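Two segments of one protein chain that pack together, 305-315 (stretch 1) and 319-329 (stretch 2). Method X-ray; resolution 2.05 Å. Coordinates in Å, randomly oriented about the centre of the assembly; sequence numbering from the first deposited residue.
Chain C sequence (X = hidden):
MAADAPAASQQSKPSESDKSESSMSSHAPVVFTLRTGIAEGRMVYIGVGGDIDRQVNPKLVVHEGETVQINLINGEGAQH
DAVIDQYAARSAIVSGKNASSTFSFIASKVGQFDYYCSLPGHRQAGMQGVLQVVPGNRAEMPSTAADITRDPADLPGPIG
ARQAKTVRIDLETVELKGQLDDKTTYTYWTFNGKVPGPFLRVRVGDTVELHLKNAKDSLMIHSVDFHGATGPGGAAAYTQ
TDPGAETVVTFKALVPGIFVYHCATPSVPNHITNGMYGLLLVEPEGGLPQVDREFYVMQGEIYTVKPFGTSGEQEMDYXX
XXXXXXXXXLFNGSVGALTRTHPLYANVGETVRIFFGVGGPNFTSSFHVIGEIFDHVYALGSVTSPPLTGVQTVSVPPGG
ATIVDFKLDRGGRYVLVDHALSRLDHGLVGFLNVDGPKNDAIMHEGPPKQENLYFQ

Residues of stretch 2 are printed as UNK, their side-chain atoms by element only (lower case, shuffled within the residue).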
# COMPACT_ATOMS: atom_id res chain seq x y z
N VAL C 305 2.83 7.28 -21.24
CA VAL C 305 2.40 6.50 -20.05
C VAL C 305 3.54 5.57 -19.65
O VAL C 305 3.93 5.60 -18.47
CB VAL C 305 1.09 5.73 -20.32
CG1 VAL C 305 0.76 4.74 -19.21
CG2 VAL C 305 -0.09 6.66 -20.56
N LYS C 306 4.07 4.79 -20.60
CA LYS C 306 5.11 3.76 -20.36
C LYS C 306 6.50 4.34 -20.58
O LYS C 306 6.69 5.22 -21.43
CB LYS C 306 4.96 2.54 -21.28
CG LYS C 306 3.64 1.78 -21.21
CD LYS C 306 3.35 1.17 -19.86
CE LYS C 306 2.06 0.38 -19.84
NZ LYS C 306 2.07 -0.60 -18.73
N PRO C 307 7.52 3.82 -19.87
CA PRO C 307 8.88 4.34 -19.98
C PRO C 307 9.45 4.23 -21.40
O PRO C 307 8.96 3.40 -22.18
CB PRO C 307 9.71 3.45 -19.05
CG PRO C 307 8.70 2.83 -18.11
CD PRO C 307 7.43 2.70 -18.92
N PHE C 308 10.46 5.05 -21.69
CA PHE C 308 11.31 4.90 -22.89
C PHE C 308 11.74 3.43 -23.02
O PHE C 308 12.15 2.85 -22.01
CB PHE C 308 12.55 5.79 -22.79
CG PHE C 308 13.48 5.65 -23.96
CD1 PHE C 308 13.26 6.36 -25.12
CD2 PHE C 308 14.57 4.78 -23.91
CE1 PHE C 308 14.10 6.21 -26.21
CE2 PHE C 308 15.42 4.64 -24.99
CZ PHE C 308 15.18 5.36 -26.14
N GLY C 309 11.65 2.86 -24.23
CA GLY C 309 12.13 1.50 -24.54
C GLY C 309 11.01 0.47 -24.52
O GLY C 309 11.24 -0.65 -24.92
N THR C 310 9.81 0.86 -24.08
CA THR C 310 8.60 0.00 -24.08
C THR C 310 8.12 -0.18 -25.53
O THR C 310 7.96 0.84 -26.21
CB THR C 310 7.50 0.62 -23.22
OG1 THR C 310 8.04 0.96 -21.94
CG2 THR C 310 6.33 -0.32 -23.06
N SER C 311 7.91 -1.42 -25.96
CA SER C 311 7.33 -1.80 -27.28
C SER C 311 5.82 -1.54 -27.31
O SER C 311 5.23 -1.41 -26.23
CB SER C 311 7.59 -3.24 -27.60
OG SER C 311 8.96 -3.53 -27.43
N GLY C 312 5.24 -1.51 -28.51
CA GLY C 312 3.79 -1.39 -28.74
C GLY C 312 3.35 0.05 -28.94
O GLY C 312 4.22 0.92 -29.14
N GLU C 313 2.04 0.29 -28.91
CA GLU C 313 1.45 1.63 -29.10
C GLU C 313 1.63 2.41 -27.79
O GLU C 313 0.90 2.13 -26.84
CB GLU C 313 -0.02 1.55 -29.50
CG GLU C 313 -0.64 2.93 -29.70
CD GLU C 313 -1.74 3.11 -30.74
OE1 GLU C 313 -1.81 2.31 -31.71
OE2 GLU C 313 -2.52 4.09 -30.60
N GLN C 314 2.56 3.37 -27.75
CA GLN C 314 2.67 4.32 -26.62
C GLN C 314 1.52 5.34 -26.69
O GLN C 314 1.05 5.65 -27.79
CB GLN C 314 4.07 4.93 -26.61
CG GLN C 314 5.16 3.96 -26.16
CD GLN C 314 5.47 4.09 -24.68
OE1 GLN C 314 4.57 4.25 -23.86
NE2 GLN C 314 6.75 4.01 -24.32
N GLU C 315 1.07 5.82 -25.54
CA GLU C 315 -0.03 6.81 -25.41
C GLU C 315 0.45 7.98 -24.55
O GLU C 315 1.38 7.81 -23.75
CB GLU C 315 -1.25 6.17 -24.75
CG GLU C 315 -1.95 5.16 -25.63
CD GLU C 315 -3.23 4.64 -25.00
OE1 GLU C 315 -3.14 3.72 -24.14
OE2 GLU C 315 -4.31 5.20 -25.30
N UNK C 319 -0.45 13.92 -17.07
CA UNK C 319 0.21 14.38 -15.81
C UNK C 319 1.71 14.57 -16.07
O UNK C 319 2.26 15.49 -15.48
c UNK C 319 -0.62 14.21 -13.43
c UNK C 319 -2.03 14.78 -13.65
c UNK C 319 -0.04 13.45 -14.62
o UNK C 319 -2.18 15.84 -14.34
o UNK C 319 -3.00 14.15 -13.13
N UNK C 320 2.32 13.78 -16.95
CA UNK C 320 3.75 13.91 -17.30
C UNK C 320 3.97 15.19 -18.14
O UNK C 320 4.94 15.92 -17.86
c UNK C 320 5.06 9.02 -16.99
c UNK C 320 4.24 12.65 -18.02
c UNK C 320 4.97 10.27 -17.86
n UNK C 320 5.58 7.89 -17.80
c UNK C 320 4.55 11.48 -17.10
N UNK C 321 3.08 15.45 -19.09
CA UNK C 321 3.14 16.65 -19.97
C UNK C 321 3.10 17.92 -19.11
O UNK C 321 4.04 18.71 -19.22
c UNK C 321 3.20 17.97 -22.73
c UNK C 321 1.92 17.81 -21.93
c UNK C 321 0.72 17.70 -22.85
c UNK C 321 2.00 16.60 -20.99
N UNK C 322 2.09 18.10 -18.26
CA UNK C 322 1.93 19.37 -17.47
C UNK C 322 2.99 19.46 -16.37
O UNK C 322 3.19 20.57 -15.85
c UNK C 322 0.50 19.55 -16.92
c UNK C 322 0.13 18.50 -15.87
c UNK C 322 -0.49 19.61 -18.07
c UNK C 322 -1.18 18.82 -15.14
N UNK C 323 3.65 18.36 -16.01
CA UNK C 323 4.72 18.31 -14.97
C UNK C 323 6.10 18.32 -15.62
O UNK C 323 7.08 18.32 -14.86
c UNK C 323 4.59 17.10 -14.08
o UNK C 323 3.27 16.95 -13.59
N UNK C 324 6.18 18.26 -16.95
CA UNK C 324 7.46 18.36 -17.69
C UNK C 324 8.34 17.15 -17.32
O UNK C 324 9.51 17.36 -16.93
c UNK C 324 8.18 19.68 -17.39
o UNK C 324 9.22 22.28 -17.46
c UNK C 324 7.29 20.90 -17.59
o UNK C 324 7.29 23.24 -17.34
c UNK C 324 7.99 22.24 -17.45
N UNK C 325 7.79 15.94 -17.44
CA UNK C 325 8.52 14.68 -17.16
C UNK C 325 8.40 13.79 -18.40
O UNK C 325 7.68 12.80 -18.38
c UNK C 325 7.96 13.94 -15.94
c UNK C 325 8.42 14.35 -13.40
n UNK C 325 9.33 16.66 -13.17
c UNK C 325 7.67 14.76 -14.68
c UNK C 325 9.65 15.20 -13.15
N UNK C 326 9.07 14.12 -19.51
CA UNK C 326 8.92 13.35 -20.73
C UNK C 326 9.71 12.04 -20.67
O UNK C 326 10.57 11.87 -19.81
c UNK C 326 10.02 15.23 -19.65
c UNK C 326 9.54 14.27 -21.78
c UNK C 326 10.64 14.97 -21.01
N UNK C 327 9.40 11.13 -21.60
CA UNK C 327 10.07 9.82 -21.72
C UNK C 327 10.98 9.84 -22.94
O UNK C 327 12.02 9.18 -22.90
o UNK C 327 8.65 8.33 -18.27
c UNK C 327 9.10 8.03 -19.39
c UNK C 327 8.25 8.43 -20.57
o UNK C 327 10.22 7.46 -19.59
c UNK C 327 9.03 8.70 -21.85
N UNK C 328 10.57 10.56 -23.98
CA UNK C 328 11.31 10.65 -25.27
C UNK C 328 11.79 12.09 -25.49
O UNK C 328 10.99 13.04 -25.37
c UNK C 328 10.44 10.15 -26.42
c UNK C 328 10.10 8.68 -26.34
c UNK C 328 8.77 6.87 -25.45
c UNK C 328 9.09 8.22 -25.51
o UNK C 328 9.17 4.64 -26.16
c UNK C 328 9.48 5.96 -26.21
c UNK C 328 10.49 6.40 -27.05
c UNK C 328 10.80 7.76 -27.10
N UNK C 329 13.10 12.23 -25.76
CA UNK C 329 13.76 13.45 -26.29
C UNK C 329 14.22 13.12 -27.72
O UNK C 329 15.07 12.20 -27.85
c UNK C 329 14.40 15.93 -24.19
c UNK C 329 13.95 15.96 -21.85
c UNK C 329 14.12 14.60 -21.81
c UNK C 329 14.96 13.81 -25.41
c UNK C 329 14.08 16.63 -23.04
c UNK C 329 14.60 14.57 -24.16
c UNK C 329 14.45 13.91 -22.96
O HOH W 1 10.82 2.99 -27.16

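Position 319 carries three carbons, the third bearing two oxygens, and reaches nothing on stretch 1. It is Glu319, on the helix; an acid suits this partly exposed site. Position 320 has four carbons in a row ending in a nitrogen that lies against Val305 O, the chain of a lysine. The extended Lys320 points toward stretch 1, and NZ donates to Val305 O at 2.9 Å; the CB of Lys320 lies about 7.1 Å from Val305 O, a gap the long chain spans.

At 321, four carbons fork at the second: Leu321, buried away from stretch 1, as an apolar side chain should be. At 322, four carbons fork at the first, one arm two carbons long, which gives Ile322, also out of reach; its carbon-only chain makes no polar demand at a partly exposed site. One carbon and one oxygen at 323 could be serine alone; Ser323 OG turns back to Glu319 O at 2.6 Å.

Position 324 again shows three carbons and a terminal pair of oxygens, hence Glu324. Its positive phi closes a Schellman motif, and its carboxylate is bonded elsewhere in the structure. Four carbons and a nitrogen at 325 identify Lys325, whose charge suits an exposed site. At 326, three carbons close a ring onto the backbone N: Pro326, whose ring holds phi near the observed -77° in the loop leading to the strand. None of these three touches stretch 1.

Position 327 has three carbons and two terminal oxygens, one of them near the backbone of residues 307 and 308. It is Glu327. OE1 accepts from Phe308 N at 3.2 Å, while OE2 forms a salt bridge with Lys320 NZ at 3.1 Å; a carboxylate can serve an amide and an ammonium together.

At 328, one carbon leads to a six-carbon ring that lies by Phe308 and bears an oxygen close to Gln314, the signature of Tyr328. Phe308 CD1 lies over one ring face, 3.4 Å from Tyr328 CE2, and at the ring's edge Gln314 NE2 donates to Tyr328 OH at 3.1 Å. A water 2.5 Å from Tyr328 OH also accepts a weak bond from Gly309 N, at 3.0 Å. Position 329 has the same carbon framework without oxygen: Phe329, not in contact with stretch 1, its apolar ring suiting a buried strand position.

The contact thus rests on three residues of stretch 2. Lys320 and Glu327, joined by their salt bridge, bind a carbonyl and an amide of stretch 1, while Tyr328 combines an oblique aromatic pairing with Phe308 and a hydroxyl anchored by Gln314.

Stretch 2, residues 319-329: EKLISEKPEYF
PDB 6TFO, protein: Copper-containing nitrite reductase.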